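Long-range contacts in peptidase S15/CocE/NonD (Thaumarchaeota archaeon SCGC AB-539-E09, PDB 4PF1), which acts as an aminopeptidase, a serine peptidase of the alpha/beta hydrolase fold that probably releases residues from the amino end of peptides: residues Phe294-Ile299 / Trp453-Val458; Val319-Pro325 / Ile372-Tyr378; Gln330-Ala335 / Asp346-Arg352. All coordinates share one frame. Numbering follows the deposited sequence.

Contact 1 (Phe294-Ile299 / Trp453-Val458)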
loop_
_atom_site.group_PDB
_atom_site.type_symbol
_atom_site.label_atom_id
_atom_site.label_comp_id
_atom_site.label_asym_id
_atom_site.label_seq_id
_atom_site.Cartn_x
_atom_site.Cartn_y
_atom_site.Cartn_z
ATOM N N PHE A 294 -17.514 -10.252 -16.607
ATOM C CA PHE A 294 -17.126 -8.849 -16.470
ATOM C C PHE A 294 -16.043 -8.444 -17.488
ATOM O O PHE A 294 -15.253 -7.532 -17.228
ATOM C CB PHE A 294 -16.666 -8.572 -15.021
ATOM C CG PHE A 294 -17.620 -9.087 -13.965
ATOM C CD1 PHE A 294 -18.894 -8.543 -13.829
ATOM C CD2 PHE A 294 -17.256 -10.135 -13.125
ATOM C CE1 PHE A 294 -19.782 -9.034 -12.865
ATOM C CE2 PHE A 294 -18.139 -10.613 -12.150
ATOM C CZ PHE A 294 -19.398 -10.063 -12.030
ATOM N N ASP A 295 -16.055 -9.086 -18.668
ATOM C CA ASP A 295 -15.131 -8.802 -19.761
ATOM C C ASP A 295 -15.359 -7.377 -20.297
ATOM O O ASP A 295 -16.358 -7.120 -20.966
ATOM C CB ASP A 295 -15.301 -9.842 -20.882
ATOM C CG ASP A 295 -14.134 -9.905 -21.843
ATOM O OD1 ASP A 295 -13.732 -8.843 -22.362
ATOM O OD2 ASP A 295 -13.612 -11.004 -22.060
ATOM N N GLN A 296 -14.418 -6.456 -20.000
ATOM C CA GLN A 296 -14.500 -5.041 -20.378
ATOM C C GLN A 296 -14.115 -4.783 -21.858
ATOM O O GLN A 296 -14.106 -3.625 -22.293
ATOM C CB GLN A 296 -13.629 -4.188 -19.424
ATOM C CG GLN A 296 -12.101 -4.256 -19.677
ATOM C CD GLN A 296 -11.391 -5.493 -19.153
ATOM O OE1 GLN A 296 -12.001 -6.456 -18.677
ATOM N NE2 GLN A 296 -10.065 -5.502 -19.267
ATOM N N GLU A 297 -13.827 -5.850 -22.636
ATOM C CA GLU A 297 -13.426 -5.677 -24.029
ATOM C C GLU A 297 -14.277 -6.491 -25.008
ATOM O O GLU A 297 -14.676 -5.952 -26.041
ATOM C CB GLU A 297 -11.937 -6.005 -24.210
ATOM C CG GLU A 297 -11.020 -4.952 -23.600
ATOM C CD GLU A 297 -9.544 -5.033 -23.942
ATOM O OE1 GLU A 297 -8.759 -4.268 -23.337
ATOM O OE2 GLU A 297 -9.172 -5.837 -24.827
ATOM N N ASP A 298 -14.543 -7.777 -24.705
ATOM C CA ASP A 298 -15.320 -8.656 -25.599
ATOM C C ASP A 298 -16.392 -9.431 -24.816
ATOM O O ASP A 298 -16.326 -10.659 -24.710
ATOM C CB ASP A 298 -14.381 -9.622 -26.353
ATOM C CG ASP A 298 -13.374 -8.920 -27.238
ATOM O OD1 ASP A 298 -13.742 -8.537 -28.359
ATOM O OD2 ASP A 298 -12.222 -8.756 -26.805
ATOM N N ILE A 299 -17.392 -8.700 -24.279
ATOM C CA ILE A 299 -18.479 -9.260 -23.459
ATOM C C ILE A 299 -19.628 -9.869 -24.316
ATOM O O ILE A 299 -20.484 -10.579 -23.777
ATOM C CB ILE A 299 -19.011 -8.161 -22.483
ATOM C CG1 ILE A 299 -19.610 -8.777 -21.202
ATOM C CG2 ILE A 299 -19.966 -7.166 -23.174
ATOM C CD1 ILE A 299 -19.430 -7.943 -19.964
ATOM N N TRP A 453 -8.575 -0.477 -15.656
ATOM C CA TRP A 453 -9.509 -0.723 -16.778
ATOM C C TRP A 453 -10.148 -2.124 -16.701
ATOM O O TRP A 453 -11.312 -2.295 -17.082
ATOM C CB TRP A 453 -8.754 -0.526 -18.118
ATOM C CG TRP A 453 -9.329 -1.203 -19.335
ATOM C CD1 TRP A 453 -8.817 -2.293 -19.976
ATOM C CD2 TRP A 453 -10.394 -0.715 -20.166
ATOM N NE1 TRP A 453 -9.524 -2.541 -21.131
ATOM C CE2 TRP A 453 -10.512 -1.602 -21.260
ATOM C CE3 TRP A 453 -11.298 0.361 -20.066
ATOM C CZ2 TRP A 453 -11.506 -1.458 -22.237
ATOM C CZ3 TRP A 453 -12.281 0.498 -21.032
ATOM C CH2 TRP A 453 -12.376 -0.400 -22.105
ATOM N N GLY A 454 -9.384 -3.092 -16.193
ATOM C CA GLY A 454 -9.832 -4.470 -16.032
ATOM C C GLY A 454 -10.867 -4.661 -14.942
ATOM O O GLY A 454 -11.569 -5.670 -14.935
ATOM N N GLU A 455 -10.985 -3.683 -14.018
ATOM C CA GLU A 455 -11.921 -3.756 -12.889
ATOM C C GLU A 455 -13.160 -2.860 -13.080
ATOM O O GLU A 455 -14.074 -2.920 -12.260
ATOM C CB GLU A 455 -11.214 -3.341 -11.571
ATOM C CG GLU A 455 -9.804 -3.882 -11.373
ATOM C CD GLU A 455 -9.086 -3.411 -10.116
ATOM O OE1 GLU A 455 -8.088 -4.060 -9.729
ATOM O OE2 GLU A 455 -9.514 -2.395 -9.519
ATOM N N TRP A 456 -13.185 -2.029 -14.138
ATOM C CA TRP A 456 -14.204 -0.998 -14.355
ATOM C C TRP A 456 -15.658 -1.503 -14.426
ATOM O O TRP A 456 -16.543 -0.795 -13.950
ATOM C CB TRP A 456 -13.843 -0.114 -15.568
ATOM C CG TRP A 456 -14.642 -0.283 -16.831
ATOM C CD1 TRP A 456 -14.222 -0.885 -17.981
ATOM C CD2 TRP A 456 -15.868 0.390 -17.158
ATOM N NE1 TRP A 456 -15.148 -0.695 -18.982
ATOM C CE2 TRP A 456 -16.178 0.069 -18.499
ATOM C CE3 TRP A 456 -16.764 1.195 -16.431
ATOM C CZ2 TRP A 456 -17.354 0.506 -19.121
ATOM C CZ3 TRP A 456 -17.927 1.627 -17.049
ATOM C CH2 TRP A 456 -18.209 1.292 -18.379
ATOM N N LEU A 457 -15.911 -2.719 -14.944
ATOM C CA LEU A 457 -17.291 -3.205 -15.051
ATOM C C LEU A 457 -17.937 -3.564 -13.691
ATOM O O LEU A 457 -19.150 -3.788 -13.648
ATOM C CB LEU A 457 -17.416 -4.374 -16.040
ATOM C CG LEU A 457 -17.348 -3.986 -17.532
ATOM C CD1 LEU A 457 -17.584 -5.186 -18.404
ATOM C CD2 LEU A 457 -18.364 -2.889 -17.882
ATOM N N VAL A 458 -17.156 -3.561 -12.584
ATOM C CA VAL A 458 -17.706 -3.800 -11.242
ATOM C C VAL A 458 -17.589 -2.509 -10.385
ATOM O O VAL A 458 -17.775 -2.556 -9.168
ATOM C CB VAL A 458 -17.124 -5.056 -10.516
ATOM C CG1 VAL A 458 -17.444 -6.331 -11.286
ATOM C CG2 VAL A 458 -15.623 -4.932 -10.259
HETATM O O HOH W 1 -14.128 -5.264 -15.657
HETATM O O HOH W 2 -16.008 -1.879 -21.451
#
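Gln296, with about 105 Å² covered, is the most deeply engaged residue of this loop-to-loop contact, followed by Leu457 (79 Å²) and Trp453 (69 Å²). Gln296 CG lies 3.6 Å from the centroid of the Trp453 five-membered ring, 20° off the normal, a CH-pi contact over the face. Gln296 NE2 packs 3.4 Å from Gly454 CA, while Gln296 OE1 hydrogen-bonds His328 N. At the ring edge, Trp453 NE1 donates to Glu297 OE1 (2.9 Å, 162°). Leu457 packs against the Asp295 and Ile299 side of the loop, Leu457 CD1 lying 3.4 Å from Asp295 O and 3.7 Å from Ile299 CD1. Val458 CG1 sits 3.8 Å from the Phe294 ring centroid, over the face. One water links Phe294 O, Gly454 O and Leu457 N. Asp295 OD1 closes an Asx turn with Glu297 N, and Asp295 OD2 hydrogen-bonds His328 ND1, consistent with the acid of a Ser161-His328-Asp295 triad. Direct polar bonding is therefore sparse; aromatic and aliphatic packing plus water fits loop 453-458 against loop 294-299, which carries the probable triad acid.

Contact 2 (Val319-Pro325 / Ile372-Tyr378)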
loop_
_atom_site.group_PDB
_atom_site.type_symbol
_atom_site.label_atom_id
_atom_site.label_comp_id
_atom_site.label_asym_id
_atom_site.label_seq_id
_atom_site.Cartn_x
_atom_site.Cartn_y
_atom_site.Cartn_z
ATOM N N VAL A 319 -19.308 -28.715 -28.906
ATOM C CA VAL A 319 -19.338 -27.370 -28.312
ATOM C C VAL A 319 -19.615 -27.392 -26.794
ATOM O O VAL A 319 -20.573 -28.013 -26.334
ATOM C CB VAL A 319 -20.338 -26.434 -29.057
ATOM C CG1 VAL A 319 -20.308 -25.020 -28.486
ATOM C CG2 VAL A 319 -20.049 -26.401 -30.550
ATOM N N HIS A 320 -18.768 -26.672 -26.039
ATOM C CA HIS A 320 -18.885 -26.458 -24.596
ATOM C C HIS A 320 -18.716 -24.972 -24.300
ATOM O O HIS A 320 -17.817 -24.340 -24.853
ATOM C CB HIS A 320 -17.839 -27.275 -23.822
ATOM C CG HIS A 320 -17.868 -28.741 -24.114
ATOM N ND1 HIS A 320 -18.649 -29.607 -23.372
ATOM C CD2 HIS A 320 -17.198 -29.447 -25.052
ATOM C CE1 HIS A 320 -18.431 -30.808 -23.881
ATOM N NE2 HIS A 320 -17.568 -30.760 -24.898
ATOM N N PHE A 321 -19.577 -24.410 -23.437
ATOM C CA PHE A 321 -19.502 -22.997 -23.068
ATOM C C PHE A 321 -19.193 -22.841 -21.581
ATOM O O PHE A 321 -19.891 -23.402 -20.737
ATOM C CB PHE A 321 -20.808 -22.267 -23.443
ATOM C CG PHE A 321 -20.923 -20.810 -23.048
ATOM C CD1 PHE A 321 -19.880 -19.920 -23.287
ATOM C CD2 PHE A 321 -22.105 -20.311 -22.513
ATOM C CE1 PHE A 321 -19.994 -18.572 -22.935
ATOM C CE2 PHE A 321 -22.222 -18.961 -22.169
ATOM C CZ PHE A 321 -21.166 -18.101 -22.381
ATOM N N VAL A 322 -18.124 -22.092 -21.272
ATOM C CA VAL A 322 -17.696 -21.804 -19.904
ATOM C C VAL A 322 -17.815 -20.297 -19.676
ATOM O O VAL A 322 -17.252 -19.514 -20.441
ATOM C CB VAL A 322 -16.263 -22.331 -19.591
ATOM C CG1 VAL A 322 -15.867 -22.028 -18.145
ATOM C CG2 VAL A 322 -16.147 -23.826 -19.872
ATOM N N LEU A 323 -18.581 -19.897 -18.649
ATOM C CA LEU A 323 -18.794 -18.496 -18.298
ATOM C C LEU A 323 -18.357 -18.263 -16.847
ATOM O O LEU A 323 -19.053 -18.667 -15.910
ATOM C CB LEU A 323 -20.277 -18.121 -18.525
ATOM C CG LEU A 323 -20.681 -16.639 -18.427
ATOM C CD1 LEU A 323 -19.892 -15.764 -19.408
ATOM C CD2 LEU A 323 -22.152 -16.482 -18.696
ATOM N N GLY A 324 -17.166 -17.691 -16.686
ATOM C CA GLY A 324 -16.571 -17.436 -15.377
ATOM C C GLY A 324 -16.724 -16.011 -14.872
ATOM O O GLY A 324 -17.126 -15.123 -15.630
ATOM N N PRO A 325 -16.391 -15.755 -13.575
ATOM C CA PRO A 325 -16.519 -14.385 -13.031
ATOM C C PRO A 325 -15.275 -13.574 -13.372
ATOM O O PRO A 325 -14.537 -13.119 -12.488
ATOM C CB PRO A 325 -16.642 -14.638 -11.528
ATOM C CG PRO A 325 -15.779 -15.853 -11.295
ATOM C CD PRO A 325 -15.851 -16.690 -12.561
ATOM N N ILE A 372 -17.534 -32.987 -19.240
ATOM C CA ILE A 372 -17.673 -31.531 -19.215
ATOM C C ILE A 372 -19.119 -31.205 -19.587
ATOM O O ILE A 372 -19.618 -31.742 -20.580
ATOM C CB ILE A 372 -16.641 -30.829 -20.167
ATOM C CG1 ILE A 372 -15.185 -31.219 -19.815
ATOM C CG2 ILE A 372 -16.817 -29.291 -20.169
ATOM C CD1 ILE A 372 -14.195 -31.067 -20.965
ATOM N N PRO A 373 -19.834 -30.364 -18.802
ATOM C CA PRO A 373 -21.225 -30.050 -19.162
ATOM C C PRO A 373 -21.314 -29.180 -20.418
ATOM O O PRO A 373 -20.300 -28.631 -20.870
ATOM C CB PRO A 373 -21.743 -29.301 -17.932
ATOM C CG PRO A 373 -20.534 -28.658 -17.349
ATOM C CD PRO A 373 -19.416 -29.645 -17.577
ATOM N N ARG A 374 -22.527 -29.056 -20.980
ATOM C CA ARG A 374 -22.791 -28.194 -22.129
ATOM C C ARG A 374 -22.437 -26.756 -21.756
ATOM O O ARG A 374 -21.764 -26.064 -22.519
ATOM C CB ARG A 374 -24.274 -28.303 -22.540
ATOM C CG ARG A 374 -24.620 -27.637 -23.875
ATOM C CD ARG A 374 -24.518 -28.582 -25.069
ATOM N NE ARG A 374 -25.102 -29.903 -24.808
ATOM C CZ ARG A 374 -26.385 -30.209 -24.987
ATOM N NH1 ARG A 374 -26.824 -31.433 -24.725
ATOM N NH2 ARG A 374 -27.241 -29.290 -25.421
ATOM N N VAL A 375 -22.861 -26.331 -20.546
ATOM C CA VAL A 375 -22.604 -24.997 -20.015
ATOM C C VAL A 375 -22.052 -25.111 -18.583
ATOM O O VAL A 375 -22.627 -25.802 -17.736
ATOM C CB VAL A 375 -23.865 -24.080 -20.089
ATOM C CG1 VAL A 375 -23.630 -22.745 -19.383
ATOM C CG2 VAL A 375 -24.292 -23.846 -21.537
ATOM N N LEU A 376 -20.917 -24.454 -18.339
ATOM C CA LEU A 376 -20.282 -24.378 -17.033
ATOM C C LEU A 376 -20.312 -22.914 -16.623
ATOM O O LEU A 376 -19.621 -22.092 -17.222
ATOM C CB LEU A 376 -18.849 -24.951 -17.096
ATOM C CG LEU A 376 -18.085 -25.096 -15.771
ATOM C CD1 LEU A 376 -18.815 -26.020 -14.792
ATOM C CD2 LEU A 376 -16.687 -25.617 -16.017
ATOM N N SER A 377 -21.229 -22.567 -15.711
ATOM C CA SER A 377 -21.456 -21.179 -15.322
ATOM C C SER A 377 -21.145 -20.930 -13.854
ATOM O O SER A 377 -21.608 -21.668 -12.980
ATOM C CB SER A 377 -22.898 -20.780 -15.626
ATOM O OG SER A 377 -23.228 -19.506 -15.096
ATOM N N TYR A 378 -20.369 -19.874 -13.587
ATOM C CA TYR A 378 -20.065 -19.454 -12.224
ATOM C C TYR A 378 -21.073 -18.407 -11.820
ATOM O O TYR A 378 -21.230 -17.394 -12.509
ATOM C CB TYR A 378 -18.636 -18.913 -12.110
ATOM C CG TYR A 378 -18.202 -18.597 -10.691
ATOM C CD1 TYR A 378 -18.564 -17.399 -10.079
ATOM C CD2 TYR A 378 -17.368 -19.462 -9.989
ATOM C CE1 TYR A 378 -18.133 -17.084 -8.790
ATOM C CE2 TYR A 378 -16.933 -19.160 -8.697
ATOM C CZ TYR A 378 -17.312 -17.965 -8.106
ATOM O OH TYR A 378 -16.857 -17.646 -6.852
HETATM O O HOH W 3 -18.935 -26.421 -20.451
HETATM O O HOH W 4 -21.352 -17.527 -15.224
#
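Apolar packing lies on both faces of this strand pair. Val322 CG2 meets Leu376 CB at 4.0 Å on one face; on the other, Phe321 CD2 approaches Val375 CG1 at 4.2 Å. At the C-terminal end Pro325 CG rests over the Tyr378 ring, 3.7 Å from its centroid and 21° off the normal, a CH-pi contact. Between the faces runs regular parallel pairing: the axes of the short strand segments approach to 4.7 Å with directions 1° from parallel, and hydrogen bonds join Phe321 N to Arg374 O (2.9 Å), Leu376 N to Phe321 O (2.8 Å), Leu323 N to Leu376 O (2.8 Å) and Tyr378 N to Leu323 O (2.9 Å). At the N-terminal edge the His320 ring takes over, ND1 donating to Pro373 O at 3.2 Å (170°), and a water spans Pro373 O (2.6 Å) and Phe321 O (3.2 Å). Another water joins Leu323 O and Ser377 OG, each at 2.7 Å; Ser377 OG also hydrogen-bonds Ser563 OG. Strand 319-324, helix 347-365 and strand 375-379 form a beta-alpha-beta crossover. That helix covers Val322 and Leu376, helix 301-309 covers Phe321 and Val375, and strands 287-292 and 384-388 flank the pair within the central sheet.

Contact 3 (Gln330-Ala335 / Asp346-Arg352)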
loop_
_atom_site.group_PDB
_atom_site.type_symbol
_atom_site.label_atom_id
_atom_site.label_comp_id
_atom_site.label_asym_id
_atom_site.label_seq_id
_atom_site.Cartn_x
_atom_site.Cartn_y
_atom_site.Cartn_z
ATOM N N GLN A 330 -8.717 -12.556 -17.097
ATOM C CA GLN A 330 -8.743 -13.435 -15.912
ATOM C C GLN A 330 -8.971 -14.936 -16.195
ATOM O O GLN A 330 -8.573 -15.773 -15.376
ATOM C CB GLN A 330 -9.758 -12.939 -14.896
ATOM C CG GLN A 330 -9.137 -11.967 -13.907
ATOM C CD GLN A 330 -10.125 -11.437 -12.905
ATOM O OE1 GLN A 330 -11.308 -11.224 -13.198
ATOM N NE2 GLN A 330 -9.642 -11.170 -11.707
ATOM N N GLY A 331 -9.584 -15.267 -17.327
ATOM C CA GLY A 331 -9.769 -16.663 -17.719
ATOM C C GLY A 331 -8.443 -17.314 -18.093
ATOM O O GLY A 331 -8.298 -18.537 -18.006
ATOM N N ARG A 332 -7.444 -16.476 -18.464
ATOM C CA ARG A 332 -6.107 -16.892 -18.900
ATOM C C ARG A 332 -5.032 -16.682 -17.805
ATOM O O ARG A 332 -3.843 -16.889 -18.063
ATOM C CB ARG A 332 -5.721 -16.129 -20.178
ATOM C CG ARG A 332 -6.558 -16.511 -21.387
ATOM C CD ARG A 332 -6.365 -15.530 -22.521
ATOM N NE ARG A 332 -7.233 -14.361 -22.379
ATOM C CZ ARG A 332 -7.023 -13.199 -22.983
ATOM N NH1 ARG A 332 -5.970 -13.033 -23.775
ATOM N NH2 ARG A 332 -7.866 -12.191 -22.805
ATOM N N ARG A 333 -5.448 -16.292 -16.588
ATOM C CA ARG A 333 -4.527 -16.093 -15.465
ATOM C C ARG A 333 -5.239 -16.413 -14.135
ATOM O O ARG A 333 -6.221 -17.158 -14.132
ATOM C CB ARG A 333 -3.936 -14.653 -15.471
ATOM C CG ARG A 333 -4.958 -13.516 -15.285
ATOM C CD ARG A 333 -4.261 -12.183 -15.057
ATOM N NE ARG A 333 -5.207 -11.071 -14.917
ATOM C CZ ARG A 333 -5.714 -10.656 -13.758
ATOM N NH1 ARG A 333 -5.385 -11.266 -12.625
ATOM N NH2 ARG A 333 -6.557 -9.633 -13.724
ATOM N N ASP A 334 -4.719 -15.879 -13.012
ATOM C CA ASP A 334 -5.315 -16.028 -11.689
ATOM C C ASP A 334 -6.573 -15.161 -11.583
ATOM O O ASP A 334 -6.605 -14.053 -12.133
ATOM C CB ASP A 334 -4.303 -15.635 -10.600
ATOM C CG ASP A 334 -3.816 -14.203 -10.722
ATOM O OD1 ASP A 334 -3.191 -13.874 -11.755
ATOM O OD2 ASP A 334 -4.115 -13.395 -9.813
ATOM N N ALA A 335 -7.611 -15.660 -10.897
ATOM C CA ALA A 335 -8.844 -14.901 -10.716
ATOM C C ALA A 335 -9.501 -15.220 -9.371
ATOM O O ALA A 335 -10.563 -15.860 -9.324
ATOM C CB ALA A 335 -9.804 -15.165 -11.863
ATOM N N ASP A 346 -8.901 -19.457 -6.668
ATOM C CA ASP A 346 -8.451 -19.065 -8.001
ATOM C C ASP A 346 -9.306 -19.782 -9.055
ATOM O O ASP A 346 -8.969 -20.888 -9.486
ATOM C CB ASP A 346 -6.938 -19.355 -8.182
ATOM C CG ASP A 346 -6.381 -19.041 -9.563
ATOM O OD1 ASP A 346 -7.095 -18.394 -10.359
ATOM O OD2 ASP A 346 -5.245 -19.462 -9.852
ATOM N N THR A 347 -10.417 -19.134 -9.461
ATOM C CA THR A 347 -11.378 -19.661 -10.441
ATOM C C THR A 347 -10.736 -19.844 -11.833
ATOM O O THR A 347 -11.142 -20.736 -12.577
ATOM C CB THR A 347 -12.610 -18.746 -10.525
ATOM O OG1 THR A 347 -12.206 -17.456 -10.980
ATOM C CG2 THR A 347 -13.344 -18.626 -9.195
ATOM N N GLY A 348 -9.769 -18.980 -12.165
ATOM C CA GLY A 348 -9.039 -19.022 -13.428
ATOM C C GLY A 348 -8.170 -20.257 -13.516
ATOM O O GLY A 348 -8.327 -21.070 -14.435
ATOM N N GLY A 349 -7.305 -20.425 -12.515
ATOM C CA GLY A 349 -6.439 -21.594 -12.375
ATOM C C GLY A 349 -7.219 -22.889 -12.210
ATOM O O GLY A 349 -6.801 -23.929 -12.729
ATOM N N TRP A 350 -8.383 -22.829 -11.506
ATOM C CA TRP A 350 -9.256 -23.996 -11.308
ATOM C C TRP A 350 -9.813 -24.477 -12.647
ATOM O O TRP A 350 -9.866 -25.681 -12.884
ATOM C CB TRP A 350 -10.416 -23.686 -10.334
ATOM C CG TRP A 350 -11.364 -24.840 -10.150
ATOM C CD1 TRP A 350 -11.238 -25.868 -9.264
ATOM C CD2 TRP A 350 -12.539 -25.122 -10.929
ATOM N NE1 TRP A 350 -12.260 -26.775 -9.441
ATOM C CE2 TRP A 350 -13.071 -26.343 -10.459
ATOM C CE3 TRP A 350 -13.194 -24.460 -11.985
ATOM C CZ2 TRP A 350 -14.235 -26.909 -10.996
ATOM C CZ3 TRP A 350 -14.336 -25.032 -12.527
ATOM C CH2 TRP A 350 -14.850 -26.236 -12.030
ATOM N N PHE A 351 -10.263 -23.536 -13.503
ATOM C CA PHE A 351 -10.821 -23.870 -14.811
ATOM C C PHE A 351 -9.769 -24.526 -15.718
ATOM O O PHE A 351 -10.070 -25.532 -16.359
ATOM C CB PHE A 351 -11.429 -22.625 -15.506
ATOM C CG PHE A 351 -11.539 -22.780 -17.009
ATOM C CD1 PHE A 351 -12.485 -23.635 -17.571
ATOM C CD2 PHE A 351 -10.633 -22.152 -17.857
ATOM C CE1 PHE A 351 -12.538 -23.836 -18.949
ATOM C CE2 PHE A 351 -10.689 -22.355 -19.238
ATOM C CZ PHE A 351 -11.642 -23.193 -19.773
ATOM N N ARG A 352 -8.569 -23.932 -15.812
ATOM C CA ARG A 352 -7.518 -24.442 -16.698
ATOM C C ARG A 352 -7.030 -25.831 -16.285
ATOM O O ARG A 352 -6.889 -26.696 -17.149
ATOM C CB ARG A 352 -6.342 -23.461 -16.799
ATOM C CG ARG A 352 -6.677 -22.236 -17.652
ATOM C CD ARG A 352 -5.460 -21.382 -18.010
ATOM N NE ARG A 352 -4.640 -21.024 -16.845
ATOM C CZ ARG A 352 -4.936 -20.054 -15.984
ATOM N NH1 ARG A 352 -6.053 -19.350 -16.123
ATOM N NH2 ARG A 352 -4.129 -19.798 -14.966
#
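Gln330 O lies 3.8 Å from Gly348 CA at the start of the segment, while the side-chain amide turns to Asn327 and Ser337. The next carbonyl, Gly331 O, accepts from Arg352 NH1 at 3.0 Å (139°) and lies near the plane of the Phe351 ring, 4.3 Å from CD2. Arg332 contributes backbone: Arg332 C lies over one face of the Arg352 guanidinium, 3.3 Å from NH1, whereas its CA-to-CB bond points away from the helix and Arg332 NH2 hydrogen-bonds His328 O. Arg333 O takes a second hydrogen bond from Arg352 NH1 (3.0 Å, 166°) and a CA-H...O contact from Gly348 CA at 3.5 Å; an ideal CB on Gly348 would fall 2.1 Å from Arg333 O, a clash. Asp334 passes with CA 3.2 Å from Asp346 OD1. Ala335 then makes the densest polar set. Ala335 N donates to Asp346 OD1 (2.8 Å, 159°), the same oxygen that caps the helix by accepting from Gly349 N at 3.0 Å, and Ala335 O receives both Thr347 N (3.3 Å) and Thr347 OG1 (2.8 Å). Outside the pair, Arg352 NH2 forms a salt bridge with Asp92, and Asp346 N hydrogen-bonds Glu344 of the second subunit. The chemistry is thus mostly side chain to backbone: one arginine gathers two loop carbonyls, and the N-cap aspartate ties the loop to the start of helix 347-365.

Contact 2 is a buried strand pair near one side of the central sheet, and contact 3 is likewise buried, whereas contact 1 is only partly so, although its centre lies about 8 Å from the chain centre against about 17 Å for the others. Contacts 2 and 3 share one crossover unit: helix 347-365 starts in contact 3 and leads to strand 375-379, with Val322 CG2 to Phe351 CE1 at 3.7 Å. Contact 1 meets contact 2 where Phe294 CD2 lies 4.0 Å from Pro325 C, but does not touch contact 3. Backbone pairing dominates contact 2, side-chain-to-backbone bonds contact 3, and packing with waters contact 1.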